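Glutathione S-transferase (Pseudomonas fluorescens, PDB 3M3M) binds glutathione and probably catalyses its conjugation to other, electrophilic substrates. Local coordinates at residues Y4-Y10 with P28-V34; P56-L60 with I72-L76; S80-P84 with Y157-I162; E105-A109 with L131-G135. All coordinates share one frame; numbering follows the deposited sequence.

In the fold
The four contacts follow the two-domain plan of a glutathione S-transferase. Contact 1 comes first and pairs strands 4-8 and 29-33 of the thioredoxin-like sheet. Contact 2, its centre about 11 Å away, uses strand 57-60 of the same sheet, next to 4-8, and packs it on helix 69-77. That helix leads into the 80-84 loop, where contact 3 joins the link between the domains to the start of helix 159-168; N74 of contact 2 touches I159 and L83 there. Contact 4, in sequence between the two halves of contact 3, ties helix 87-117 to helix 125-146, its centre about 27 Å from that of contact 1. Glutathione binds with residues from both domains.

Contact 1. Residues Y4-Y10 with P28-V34; sequences YKVYGDY and PYEWQAV
Y4-G8 and Y29-A33 are the two parallel strands of the beta-alpha-beta unit that opens the thioredoxin-like domain, with helix 13-24 as the crossover between them. Pairing follows the usual parallel pattern, in which V6 bonds both E30 and Q32, and E30 in turn both Y4 and V6: E30 N donates to Y4 O, V6 N to E30 O (2.9 Å), Q32 N to V6 O and G8 N to Q32 O. Past the strands, V34 N still binds G8 O, from 37° above the carbonyl plane.

On the face of V6 and W31 the indole is the centrepiece. With its CG anti to the backbone N (chi1 -171°), W31 lies along the sheet between two neighbours. The Y10 ring stacks face to face on its five-membered ring, the centroids 3.8 Å apart and the planes 10° from parallel. From the opposite face V6 CG1 makes a CH-pi contact, 3.8 Å from the centroid of the six-membered ring. G8 fits beside the indole because it has no CB; one there would collide with W31 CZ2. Were W31 an alanine, the Y10 ring would be likely to lose its stacking partner and V6 CG1 the aromatic face it rests on.

On the other face K5 and E30 run side by side, their charged ends too far apart for a salt bridge. K5 NZ instead donates to Y7 OH (3.1 Å), which also bonds E59. A water accepts from K5 NZ while donating to E30 OE1 at 2.8 Å.

Contact 2. Residues P56-L60 with I72-L76; sequences PVLEL and ILNFL
Strand 57-60 and helix 72-76 run at 38° to each other with their axes 10.3 Å apart, a strand-on-helix packing in which L58 and I72 bring their CA atoms nearest, at 7.0 Å. Side chains fill the space between. L58 CD2 is the meeting point: it touches I72 CG2 at 3.9 Å, F75 CD2 at 4.0 Å and L76 CD2 at the same distance. I72 uses both of its branches. Its CG2 leans on L58, while CG1 takes the place beside the backbone N (chi1 -63°) and carries CD1 toward P56, 4.1 Å from the ring atom CG. Farther along, L60 CD2 comes to F75 CE2 (3.8 Å) from the opposite direction.

Cutting I72 back to alanine would probably cost the P56 ring its contact with the CD1 methyl and L58 its contact with CG2.

P56 follows a cis peptide, as the corresponding proline does in thioredoxin and in glutathione S-transferases generally, and it touches the bound glutathione. No hydrogen bond crosses from strand to helix; between these two segments the association probably rests on close fit and the exclusion of water, and one methyl, I72 CD1, packs on the cis-proline of the glutathione pocket.

Contact 3. Residues S80-P84 with Y157-I162; sequences SQFLP and YSIADI
F82 and Y157 meet as an offset edge-to-face pair, the edge of the phenylalanine directed at the face of the tyrosine, with planes at 83° and centroids 5.7 Å apart. The touching atoms are F82 CE1 and Y157 CD2, 3.7 Å from each other, the latter lying near the plane of the F82 ring. One face of F82 carries Q81 CG, and at the edge of Y157, in its plane, sits D161 CB. Nearer the backbone, I159 CG2 packs on F82 CB, and L83 CD1 meets I159 CD1 at 3.9 Å.

The polar half of the contact lies at the start of helix 159-168. S158 is the N-cap. Its OG, placed between the backbone N and the carbonyl carbon (chi1 70°), accepts from A160 N, while S158 N donates to D161 OD2 at 2.9 Å, on the anti lone pair of that oxygen. Together they form the capping box of the Ser-x-x-Asp kind well known in glutathione S-transferases, with D161 OD1 further held by L152 N and W187 NE1. I159 N takes its acceptor from across the contact: F82 O, 2.9 Å away, with I159 N lying in the plane of that carbonyl. Within the loop, S80 OG accepts from F82 N (3.0 Å), an ST turn that shapes the loop offering this carbonyl.

Of the first helix amides, I159 N is thus met by a loop carbonyl and A160 N by S158 OG, while D161 takes the amide of the cap residue itself. This fastens the link between the domains to a helix of the second one through a buried polar bond set among apolar side chains.

Contact 4. Residues E105-A109 with L131-G135; sequences EPYIA and LHKRG
From a CB that already points at the facing helix, Y107 sets CG anti to its carbonyl carbon, beside the backbone N (chi1 -51°), which lays the ring against R134; the arginine uses a similar first torsion (chi1 -68°) to run its chain along that ring. The result is a CH-pi contact: R134 CB lies 3.5 Å from the ring centroid of Y107, almost straight above it. P106 CB, from the preceding residue, stands over the opposite face, so the ring is sandwiched. At its edge, near the plane, L131 CD2 touches Y107 CD1 at 3.7 Å.

Farther out, R134 bends at chi3 and brings CD to Y107 CE1 (3.6 Å). Its guanidinium then turns a face to the hydroxyl, and although Y107 OH and R134 NH2 are 2.9 Å apart, the angle is too poor for a hydrogen bond. The arginine therefore serves the contact chiefly through its aliphatic part.

Close approach of the backbones probably depends on G135. Y107 CB comes within 3.5 Å of G135 N, I108 CD1 is 3.9 Å from G135 CA, and a CB on the glycine would run into that methyl.

Helix 87-117 is kinked here at P106 and Y107, and its axis passes 8.2 Å from that of helix 125-146. Such close helix-on-helix packing builds the all-helical C-terminal domain of glutathione S-transferases, and here I108 also touches Y167, a residue of the glutathione site.

Contact 1. Residues Y4-Y10 with P28-V34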
loop_
_atom_site.group_PDB
_atom_site.type_symbol
_atom_site.label_atom_id
_atom_site.label_comp_id
_atom_site.label_asym_id
_atom_site.label_seq_id
_atom_site.Cartn_x
_atom_site.Cartn_y
_atom_site.Cartn_z
ATOM N N TYR A 4 -11.394 13.134 9.391
ATOM C CA TYR A 4 -10.633 12.802 8.177
ATOM C C TYR A 4 -11.590 12.406 7.079
ATOM O O TYR A 4 -12.617 11.763 7.348
ATOM C CB TYR A 4 -9.654 11.634 8.472
ATOM C CG TYR A 4 -8.577 11.959 9.517
ATOM C CD1 TYR A 4 -7.636 12.953 9.280
ATOM C CD2 TYR A 4 -8.611 11.364 10.769
ATOM C CE1 TYR A 4 -6.656 13.288 10.267
ATOM C CE2 TYR A 4 -7.659 11.665 11.731
ATOM C CZ TYR A 4 -6.651 12.613 11.433
ATOM O OH TYR A 4 -5.754 12.961 12.415
ATOM N N LYS A 5 -11.286 12.801 5.830
ATOM C CA LYS A 5 -12.051 12.340 4.706
ATOM C C LYS A 5 -11.025 11.771 3.707
ATOM O O LYS A 5 -10.042 12.450 3.433
ATOM C CB LYS A 5 -12.838 13.498 4.054
ATOM C CG LYS A 5 -13.626 13.075 2.808
ATOM C CD LYS A 5 -14.490 14.272 2.333
ATOM C CE LYS A 5 -15.339 13.905 1.143
ATOM N NZ LYS A 5 -16.107 15.152 0.654
ATOM N N VAL A 6 -11.254 10.540 3.277
ATOM C CA VAL A 6 -10.343 9.890 2.283
ATOM C C VAL A 6 -11.066 9.840 1.001
ATOM O O VAL A 6 -12.197 9.347 0.934
ATOM C CB VAL A 6 -10.021 8.411 2.726
ATOM C CG1 VAL A 6 -9.141 7.736 1.646
ATOM C CG2 VAL A 6 -9.355 8.357 4.186
ATOM N N TYR A 7 -10.404 10.301 -0.067
ATOM C CA TYR A 7 -10.859 10.030 -1.383
ATOM C C TYR A 7 -10.144 8.789 -1.876
ATOM O O TYR A 7 -8.900 8.776 -1.930
ATOM C CB TYR A 7 -10.489 11.216 -2.284
ATOM C CG TYR A 7 -11.264 12.449 -1.892
ATOM C CD1 TYR A 7 -12.458 12.809 -2.550
ATOM C CD2 TYR A 7 -10.776 13.286 -0.858
ATOM C CE1 TYR A 7 -13.218 13.906 -2.153
ATOM C CE2 TYR A 7 -11.532 14.431 -0.450
ATOM C CZ TYR A 7 -12.722 14.724 -1.107
ATOM O OH TYR A 7 -13.447 15.877 -0.726
ATOM N N GLY A 8 -10.883 7.750 -2.288
ATOM C CA GLY A 8 -10.195 6.472 -2.507
ATOM C C GLY A 8 -11.075 5.451 -3.208
ATOM O O GLY A 8 -12.288 5.696 -3.445
ATOM N N ASP A 9 -10.465 4.297 -3.507
ATOM C CA ASP A 9 -11.125 3.124 -4.043
ATOM C C ASP A 9 -10.658 1.989 -3.145
ATOM O O ASP A 9 -9.487 1.702 -3.051
ATOM C CB ASP A 9 -10.716 2.961 -5.471
ATOM C CG ASP A 9 -11.247 1.625 -6.155
ATOM O OD1 ASP A 9 -11.814 0.735 -5.490
ATOM O OD2 ASP A 9 -11.116 1.589 -7.439
ATOM N N TYR A 10 -11.571 1.300 -2.449
ATOM C CA TYR A 10 -11.077 0.223 -1.579
ATOM C C TYR A 10 -10.280 -0.843 -2.279
ATOM O O TYR A 10 -9.425 -1.484 -1.612
ATOM C CB TYR A 10 -12.251 -0.478 -0.839
ATOM C CG TYR A 10 -12.922 0.376 0.183
ATOM C CD1 TYR A 10 -12.220 0.835 1.299
ATOM C CD2 TYR A 10 -14.283 0.767 0.020
ATOM C CE1 TYR A 10 -12.872 1.622 2.292
ATOM C CE2 TYR A 10 -14.942 1.568 1.000
ATOM C CZ TYR A 10 -14.213 1.991 2.103
ATOM O OH TYR A 10 -14.860 2.738 3.102
ATOM N N PRO A 28 -11.561 8.318 13.234
ATOM C CA PRO A 28 -12.830 8.304 12.534
ATOM C C PRO A 28 -12.628 8.930 11.174
ATOM O O PRO A 28 -11.811 9.787 11.052
ATOM C CB PRO A 28 -13.735 9.255 13.381
ATOM C CG PRO A 28 -12.775 10.165 14.055
ATOM C CD PRO A 28 -11.550 9.264 14.371
ATOM N N TYR A 29 -13.350 8.413 10.188
ATOM C CA TYR A 29 -13.236 8.980 8.804
ATOM C C TYR A 29 -14.475 8.883 7.983
ATOM O O TYR A 29 -15.279 7.915 8.156
ATOM C CB TYR A 29 -12.047 8.307 8.049
ATOM C CG TYR A 29 -12.172 6.824 7.910
ATOM C CD1 TYR A 29 -12.648 6.270 6.665
ATOM C CD2 TYR A 29 -11.757 5.933 8.971
ATOM C CE1 TYR A 29 -12.767 4.867 6.534
ATOM C CE2 TYR A 29 -11.855 4.562 8.834
ATOM C CZ TYR A 29 -12.362 4.041 7.588
ATOM O OH TYR A 29 -12.496 2.694 7.452
ATOM N N GLU A 30 -14.552 9.744 6.966
ATOM C CA GLU A 30 -15.533 9.569 5.943
ATOM C C GLU A 30 -14.736 9.033 4.683
ATOM O O GLU A 30 -13.610 9.438 4.493
ATOM C CB GLU A 30 -16.094 10.960 5.636
ATOM C CG GLU A 30 -17.020 10.991 4.409
ATOM C CD GLU A 30 -17.591 12.421 4.096
ATOM O OE1 GLU A 30 -17.342 13.399 4.885
ATOM O OE2 GLU A 30 -18.277 12.502 3.047
ATOM N N TRP A 31 -15.347 8.160 3.932
ATOM C CA TRP A 31 -14.714 7.628 2.694
ATOM C C TRP A 31 -15.532 8.104 1.515
ATOM O O TRP A 31 -16.747 7.826 1.452
ATOM C CB TRP A 31 -14.639 6.109 2.750
ATOM C CG TRP A 31 -13.818 5.494 1.624
ATOM C CD1 TRP A 31 -14.224 5.145 0.333
ATOM C CD2 TRP A 31 -12.465 5.042 1.759
ATOM N NE1 TRP A 31 -13.166 4.501 -0.345
ATOM C CE2 TRP A 31 -12.075 4.443 0.497
ATOM C CE3 TRP A 31 -11.544 5.073 2.818
ATOM C CZ2 TRP A 31 -10.769 3.906 0.268
ATOM C CZ3 TRP A 31 -10.233 4.480 2.603
ATOM C CH2 TRP A 31 -9.882 3.916 1.342
ATOM N N GLN A 32 -14.890 8.818 0.592
ATOM C CA GLN A 32 -15.547 9.224 -0.653
ATOM C C GLN A 32 -15.038 8.322 -1.768
ATOM O O GLN A 32 -13.844 8.403 -2.099
ATOM C CB GLN A 32 -15.277 10.697 -0.918
ATOM C CG GLN A 32 -15.734 11.174 -2.317
ATOM C CD GLN A 32 -17.226 11.047 -2.514
ATOM O OE1 GLN A 32 -17.974 11.714 -1.816
ATOM N NE2 GLN A 32 -17.674 10.145 -3.448
ATOM N N ALA A 33 -15.882 7.414 -2.312
ATOM C CA ALA A 33 -15.475 6.506 -3.390
ATOM C C ALA A 33 -15.122 7.321 -4.614
ATOM O O ALA A 33 -15.828 8.279 -4.929
ATOM C CB ALA A 33 -16.690 5.559 -3.750
ATOM N N VAL A 34 -14.013 6.998 -5.279
ATOM C CA VAL A 34 -13.558 7.637 -6.526
ATOM C C VAL A 34 -13.465 6.499 -7.562
ATOM O O VAL A 34 -12.859 5.443 -7.259
ATOM C CB VAL A 34 -12.178 8.232 -6.282
ATOM C CG1 VAL A 34 -11.542 8.765 -7.585
ATOM C CG2 VAL A 34 -12.272 9.348 -5.239
HETATM O O HOH W 1 -17.715 15.523 3.100
HETATM O O HOH W 2 -11.491 3.648 -9.017
HETATM O O HOH W 3 -14.347 2.764 -2.694
HETATM O O HOH W 4 -13.935 1.605 5.600
#

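Contact 2. Residues P56-L60 with I72-L76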
loop_
_atom_site.group_PDB
_atom_site.type_symbol
_atom_site.label_atom_id
_atom_site.label_comp_id
_atom_site.label_asym_id
_atom_site.label_seq_id
_atom_site.Cartn_x
_atom_site.Cartn_y
_atom_site.Cartn_z
ATOM N N PRO A 56 -4.729 7.608 -3.134
ATOM C CA PRO A 56 -5.642 8.278 -2.164
ATOM C C PRO A 56 -5.248 9.756 -1.950
ATOM O O PRO A 56 -4.090 10.200 -2.234
ATOM C CB PRO A 56 -5.435 7.443 -0.900
ATOM C CG PRO A 56 -3.919 7.100 -1.009
ATOM C CD PRO A 56 -3.813 6.655 -2.484
ATOM N N VAL A 57 -6.251 10.517 -1.496
ATOM C CA VAL A 57 -6.086 11.854 -0.932
ATOM C C VAL A 57 -6.710 11.845 0.455
ATOM O O VAL A 57 -7.775 11.244 0.660
ATOM C CB VAL A 57 -6.839 12.860 -1.789
ATOM C CG1 VAL A 57 -6.625 14.321 -1.122
ATOM C CG2 VAL A 57 -6.238 12.880 -3.214
ATOM N N LEU A 58 -6.055 12.493 1.422
ATOM C CA LEU A 58 -6.595 12.634 2.793
ATOM C C LEU A 58 -6.890 14.115 2.932
ATOM O O LEU A 58 -6.012 14.977 2.758
ATOM C CB LEU A 58 -5.584 12.215 3.852
ATOM C CG LEU A 58 -6.049 12.455 5.299
ATOM C CD1 LEU A 58 -7.167 11.513 5.574
ATOM C CD2 LEU A 58 -4.971 12.184 6.342
ATOM N N GLU A 59 -8.159 14.415 3.216
ATOM C CA GLU A 59 -8.544 15.813 3.397
ATOM C C GLU A 59 -8.850 16.052 4.876
ATOM O O GLU A 59 -9.587 15.287 5.505
ATOM C CB GLU A 59 -9.797 16.109 2.555
ATOM C CG GLU A 59 -10.346 17.552 2.824
ATOM C CD GLU A 59 -11.620 17.749 1.989
ATOM O OE1 GLU A 59 -11.556 17.578 0.801
ATOM O OE2 GLU A 59 -12.682 18.095 2.529
ATOM N N LEU A 60 -8.214 17.072 5.442
ATOM C CA LEU A 60 -8.350 17.427 6.869
ATOM C C LEU A 60 -9.499 18.413 7.052
ATOM O O LEU A 60 -10.041 18.967 6.096
ATOM C CB LEU A 60 -7.035 18.073 7.392
ATOM C CG LEU A 60 -5.741 17.282 6.969
ATOM C CD1 LEU A 60 -4.483 18.042 7.453
ATOM C CD2 LEU A 60 -5.724 15.795 7.479
ATOM N N ILE A 72 0.885 10.046 3.495
ATOM C CA ILE A 72 -0.299 9.992 4.408
ATOM C C ILE A 72 -0.067 9.015 5.568
ATOM O O ILE A 72 -0.374 9.349 6.734
ATOM C CB ILE A 72 -1.601 9.647 3.605
ATOM C CG1 ILE A 72 -1.916 10.771 2.578
ATOM C CG2 ILE A 72 -2.781 9.429 4.658
ATOM C CD1 ILE A 72 -2.868 10.197 1.467
ATOM N N LEU A 73 0.539 7.852 5.332
ATOM C CA LEU A 73 0.879 6.951 6.417
ATOM C C LEU A 73 1.786 7.657 7.425
ATOM O O LEU A 73 1.603 7.513 8.657
ATOM C CB LEU A 73 1.578 5.682 5.906
ATOM C CG LEU A 73 0.716 4.712 5.059
ATOM C CD1 LEU A 73 1.601 3.548 4.558
ATOM C CD2 LEU A 73 -0.445 4.198 6.003
ATOM N N ASN A 74 2.807 8.386 6.921
ATOM C CA ASN A 74 3.673 9.108 7.907
ATOM C C ASN A 74 2.897 10.129 8.761
ATOM O O ASN A 74 3.198 10.248 10.007
ATOM C CB ASN A 74 4.810 9.788 7.152
ATOM C CG ASN A 74 6.029 8.804 6.921
ATOM O OD1 ASN A 74 6.903 8.678 7.772
ATOM N ND2 ASN A 74 5.986 8.031 5.871
ATOM N N PHE A 75 2.012 10.908 8.124
ATOM C CA PHE A 75 1.237 11.926 8.874
ATOM C C PHE A 75 0.381 11.213 9.958
ATOM O O PHE A 75 0.362 11.673 11.126
ATOM C CB PHE A 75 0.311 12.596 7.926
ATOM C CG PHE A 75 -0.567 13.569 8.530
ATOM C CD1 PHE A 75 -0.034 14.791 8.983
ATOM C CD2 PHE A 75 -1.972 13.279 8.732
ATOM C CE1 PHE A 75 -0.904 15.794 9.557
ATOM C CE2 PHE A 75 -2.812 14.301 9.311
ATOM C CZ PHE A 75 -2.241 15.484 9.775
ATOM N N LEU A 76 -0.315 10.126 9.573
ATOM C CA LEU A 76 -1.231 9.458 10.561
ATOM C C LEU A 76 -0.477 8.786 11.680
ATOM O O LEU A 76 -0.936 8.747 12.867
ATOM C CB LEU A 76 -2.142 8.419 9.849
ATOM C CG LEU A 76 -3.100 9.070 8.869
ATOM C CD1 LEU A 76 -3.887 8.037 7.997
ATOM C CD2 LEU A 76 -4.078 10.043 9.589
#

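Contact 3. Residues S80-P84 with Y157-I162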
loop_
_atom_site.group_PDB
_atom_site.type_symbol
_atom_site.label_atom_id
_atom_site.label_comp_id
_atom_site.label_asym_id
_atom_site.label_seq_id
_atom_site.Cartn_x
_atom_site.Cartn_y
_atom_site.Cartn_z
ATOM N N SER A 80 3.152 7.486 17.010
ATOM C CA SER A 80 2.560 6.218 17.407
ATOM C C SER A 80 3.599 5.119 17.385
ATOM O O SER A 80 4.760 5.311 16.901
ATOM C CB SER A 80 1.373 5.790 16.499
ATOM O OG SER A 80 1.907 5.376 15.227
ATOM N N GLN A 81 3.199 3.914 17.812
ATOM C CA GLN A 81 4.092 2.788 17.784
ATOM C C GLN A 81 4.329 2.335 16.316
ATOM O O GLN A 81 5.121 1.380 16.101
ATOM C CB GLN A 81 3.465 1.589 18.479
ATOM C CG GLN A 81 2.130 1.117 17.862
ATOM C CD GLN A 81 0.883 1.835 18.468
ATOM O OE1 GLN A 81 0.927 3.019 18.910
ATOM N NE2 GLN A 81 -0.228 1.095 18.487
ATOM N N PHE A 82 3.613 2.934 15.367
ATOM C CA PHE A 82 3.853 2.486 13.918
ATOM C C PHE A 82 4.930 3.247 13.180
ATOM O O PHE A 82 5.182 2.940 11.980
ATOM C CB PHE A 82 2.528 2.573 13.146
ATOM C CG PHE A 82 1.477 1.733 13.774
ATOM C CD1 PHE A 82 1.468 0.378 13.513
ATOM C CD2 PHE A 82 0.448 2.309 14.545
ATOM C CE1 PHE A 82 0.452 -0.446 14.035
ATOM C CE2 PHE A 82 -0.582 1.485 15.105
ATOM C CZ PHE A 82 -0.551 0.120 14.859
ATOM N N LEU A 83 5.519 4.244 13.843
ATOM C CA LEU A 83 6.601 5.047 13.179
ATOM C C LEU A 83 7.639 5.333 14.304
ATOM O O LEU A 83 7.367 6.177 15.183
ATOM C CB LEU A 83 6.040 6.399 12.608
ATOM C CG LEU A 83 7.156 7.285 11.973
ATOM C CD1 LEU A 83 7.814 6.513 10.859
ATOM C CD2 LEU A 83 6.511 8.537 11.534
ATOM N N PRO A 84 8.815 4.686 14.217
ATOM C CA PRO A 84 9.879 4.906 15.197
ATOM C C PRO A 84 10.327 6.357 15.175
ATOM O O PRO A 84 10.319 6.999 14.142
ATOM C CB PRO A 84 11.021 3.987 14.742
ATOM C CG PRO A 84 10.389 2.926 13.832
ATOM C CD PRO A 84 9.116 3.586 13.269
ATOM N N TYR A 157 5.967 -3.863 14.218
ATOM C CA TYR A 157 5.095 -3.547 13.073
ATOM C C TYR A 157 5.080 -2.074 12.875
ATOM O O TYR A 157 4.905 -1.277 13.845
ATOM C CB TYR A 157 3.687 -4.085 13.482
ATOM C CG TYR A 157 2.592 -3.957 12.468
ATOM C CD1 TYR A 157 2.840 -4.036 11.078
ATOM C CD2 TYR A 157 1.259 -3.890 12.905
ATOM C CE1 TYR A 157 1.749 -3.938 10.167
ATOM C CE2 TYR A 157 0.169 -3.799 12.015
ATOM C CZ TYR A 157 0.451 -3.862 10.646
ATOM O OH TYR A 157 -0.587 -3.777 9.783
ATOM N N SER A 158 5.287 -1.640 11.584
ATOM C CA SER A 158 5.396 -0.180 11.308
ATOM C C SER A 158 4.709 0.106 9.974
ATOM O O SER A 158 4.239 -0.816 9.262
ATOM C CB SER A 158 6.889 0.194 11.141
ATOM O OG SER A 158 7.429 -0.350 9.934
ATOM N N ILE A 159 4.737 1.391 9.581
ATOM C CA ILE A 159 4.116 1.752 8.305
ATOM C C ILE A 159 4.929 1.237 7.131
ATOM O O ILE A 159 4.443 1.288 6.033
ATOM C CB ILE A 159 3.954 3.328 8.174
ATOM C CG1 ILE A 159 5.292 4.089 8.390
ATOM C CG2 ILE A 159 2.921 3.767 9.286
ATOM C CD1 ILE A 159 5.063 5.669 8.260
ATOM N N ALA A 160 6.157 0.747 7.357
ATOM C CA ALA A 160 6.815 0.028 6.206
ATOM C C ALA A 160 6.077 -1.271 5.915
ATOM O O ALA A 160 5.892 -1.618 4.754
ATOM C CB ALA A 160 8.282 -0.332 6.543
ATOM N N ASP A 161 5.696 -2.016 6.947
ATOM C CA ASP A 161 4.927 -3.277 6.702
ATOM C C ASP A 161 3.590 -2.943 6.076
ATOM O O ASP A 161 3.155 -3.649 5.202
ATOM C CB ASP A 161 4.708 -3.960 8.081
ATOM C CG ASP A 161 6.052 -4.275 8.786
ATOM O OD1 ASP A 161 6.846 -5.099 8.300
ATOM O OD2 ASP A 161 6.302 -3.649 9.819
ATOM N N ILE A 162 2.890 -1.937 6.617
ATOM C CA ILE A 162 1.573 -1.547 6.083
ATOM C C ILE A 162 1.754 -1.195 4.562
ATOM O O ILE A 162 0.980 -1.693 3.675
ATOM C CB ILE A 162 1.005 -0.392 6.807
ATOM C CG1 ILE A 162 0.636 -0.821 8.282
ATOM C CG2 ILE A 162 -0.269 0.133 6.045
ATOM C CD1 ILE A 162 0.357 0.359 9.189
#

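Contact 4. Residues E105-A109 with L131-G135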
loop_
_atom_site.group_PDB
_atom_site.type_symbol
_atom_site.label_atom_id
_atom_site.label_comp_id
_atom_site.label_asym_id
_atom_site.label_seq_id
_atom_site.Cartn_x
_atom_site.Cartn_y
_atom_site.Cartn_z
ATOM N N GLU A 105 5.697 -1.691 -6.034
ATOM C CA GLU A 105 4.378 -1.281 -6.535
ATOM C C GLU A 105 4.243 -1.326 -8.113
ATOM O O GLU A 105 3.294 -1.909 -8.647
ATOM C CB GLU A 105 3.936 0.093 -5.892
ATOM C CG GLU A 105 2.434 0.328 -5.907
ATOM C CD GLU A 105 1.909 0.954 -7.150
ATOM O OE1 GLU A 105 2.644 1.002 -8.205
ATOM O OE2 GLU A 105 0.702 1.393 -7.147
ATOM N N PRO A 106 5.206 -0.750 -8.890
ATOM C CA PRO A 106 4.972 -0.734 -10.340
ATOM C C PRO A 106 4.957 -2.111 -10.962
ATOM O O PRO A 106 4.547 -2.205 -12.142
ATOM C CB PRO A 106 6.232 -0.023 -10.868
ATOM C CG PRO A 106 6.659 0.923 -9.711
ATOM C CD PRO A 106 6.429 -0.008 -8.530
ATOM N N TYR A 107 5.399 -3.142 -10.247
ATOM C CA TYR A 107 5.391 -4.522 -10.819
ATOM C C TYR A 107 4.214 -5.308 -10.223
ATOM O O TYR A 107 3.462 -5.917 -10.936
ATOM C CB TYR A 107 6.743 -5.231 -10.533
ATOM C CG TYR A 107 7.861 -4.269 -10.993
ATOM C CD1 TYR A 107 7.860 -3.805 -12.281
ATOM C CD2 TYR A 107 8.774 -3.725 -10.096
ATOM C CE1 TYR A 107 8.824 -2.878 -12.774
ATOM C CE2 TYR A 107 9.722 -2.774 -10.538
ATOM C CZ TYR A 107 9.724 -2.354 -11.883
ATOM O OH TYR A 107 10.636 -1.406 -12.391
ATOM N N ILE A 108 4.068 -5.286 -8.885
ATOM C CA ILE A 108 3.015 -6.065 -8.213
ATOM C C ILE A 108 1.686 -5.437 -8.543
ATOM O O ILE A 108 0.804 -6.145 -8.999
ATOM C CB ILE A 108 3.206 -6.215 -6.692
ATOM C CG1 ILE A 108 4.664 -6.704 -6.354
ATOM C CG2 ILE A 108 2.025 -7.024 -6.074
ATOM C CD1 ILE A 108 4.997 -8.110 -6.822
ATOM N N ALA A 109 1.548 -4.134 -8.388
ATOM C CA ALA A 109 0.233 -3.506 -8.586
ATOM C C ALA A 109 -0.167 -3.549 -10.070
ATOM O O ALA A 109 -1.338 -3.790 -10.370
ATOM C CB ALA A 109 0.212 -2.005 -8.114
ATOM N N LEU A 131 7.016 -7.617 -15.837
ATOM C CA LEU A 131 6.579 -7.203 -14.465
ATOM C C LEU A 131 6.751 -8.370 -13.518
ATOM O O LEU A 131 7.115 -8.212 -12.379
ATOM C CB LEU A 131 5.112 -6.751 -14.495
ATOM C CG LEU A 131 4.780 -5.609 -15.445
ATOM C CD1 LEU A 131 3.236 -5.350 -15.372
ATOM C CD2 LEU A 131 5.560 -4.301 -15.182
ATOM N N HIS A 132 6.449 -9.580 -13.936
ATOM C CA HIS A 132 6.719 -10.706 -13.096
ATOM C C HIS A 132 8.180 -10.812 -12.696
ATOM O O HIS A 132 8.485 -11.037 -11.549
ATOM C CB HIS A 132 6.244 -12.029 -13.754
ATOM C CG HIS A 132 4.834 -12.360 -13.392
ATOM N ND1 HIS A 132 4.269 -13.589 -13.650
ATOM C CD2 HIS A 132 3.852 -11.578 -12.876
ATOM C CE1 HIS A 132 3.011 -13.581 -13.231
ATOM N NE2 HIS A 132 2.742 -12.371 -12.733
ATOM N N LYS A 133 9.080 -10.665 -13.642
ATOM C CA LYS A 133 10.513 -10.816 -13.308
ATOM C C LYS A 133 10.944 -9.751 -12.293
ATOM O O LYS A 133 11.600 -10.113 -11.297
ATOM C CB LYS A 133 11.394 -10.665 -14.565
ATOM C CG LYS A 133 11.229 -11.980 -15.383
ATOM C CD LYS A 133 12.165 -12.016 -16.620
ATOM C CE LYS A 133 11.706 -13.236 -17.479
ATOM N NZ LYS A 133 12.649 -13.421 -18.628
ATOM N N ARG A 134 10.485 -8.515 -12.480
ATOM C CA ARG A 134 10.959 -7.443 -11.611
ATOM C C ARG A 134 10.225 -7.555 -10.275
ATOM O O ARG A 134 10.833 -7.203 -9.230
ATOM C CB ARG A 134 10.742 -6.043 -12.251
ATOM C CG ARG A 134 11.669 -5.934 -13.468
ATOM C CD ARG A 134 11.641 -4.594 -14.201
ATOM N NE ARG A 134 12.907 -3.882 -14.003
ATOM C CZ ARG A 134 13.111 -2.599 -14.313
ATOM N NH1 ARG A 134 14.295 -2.058 -14.046
ATOM N NH2 ARG A 134 12.141 -1.854 -14.880
ATOM N N GLY A 135 8.955 -7.975 -10.292
ATOM C CA GLY A 135 8.217 -8.076 -8.983
ATOM C C GLY A 135 8.802 -9.166 -8.141
ATOM O O GLY A 135 8.945 -9.029 -6.937
#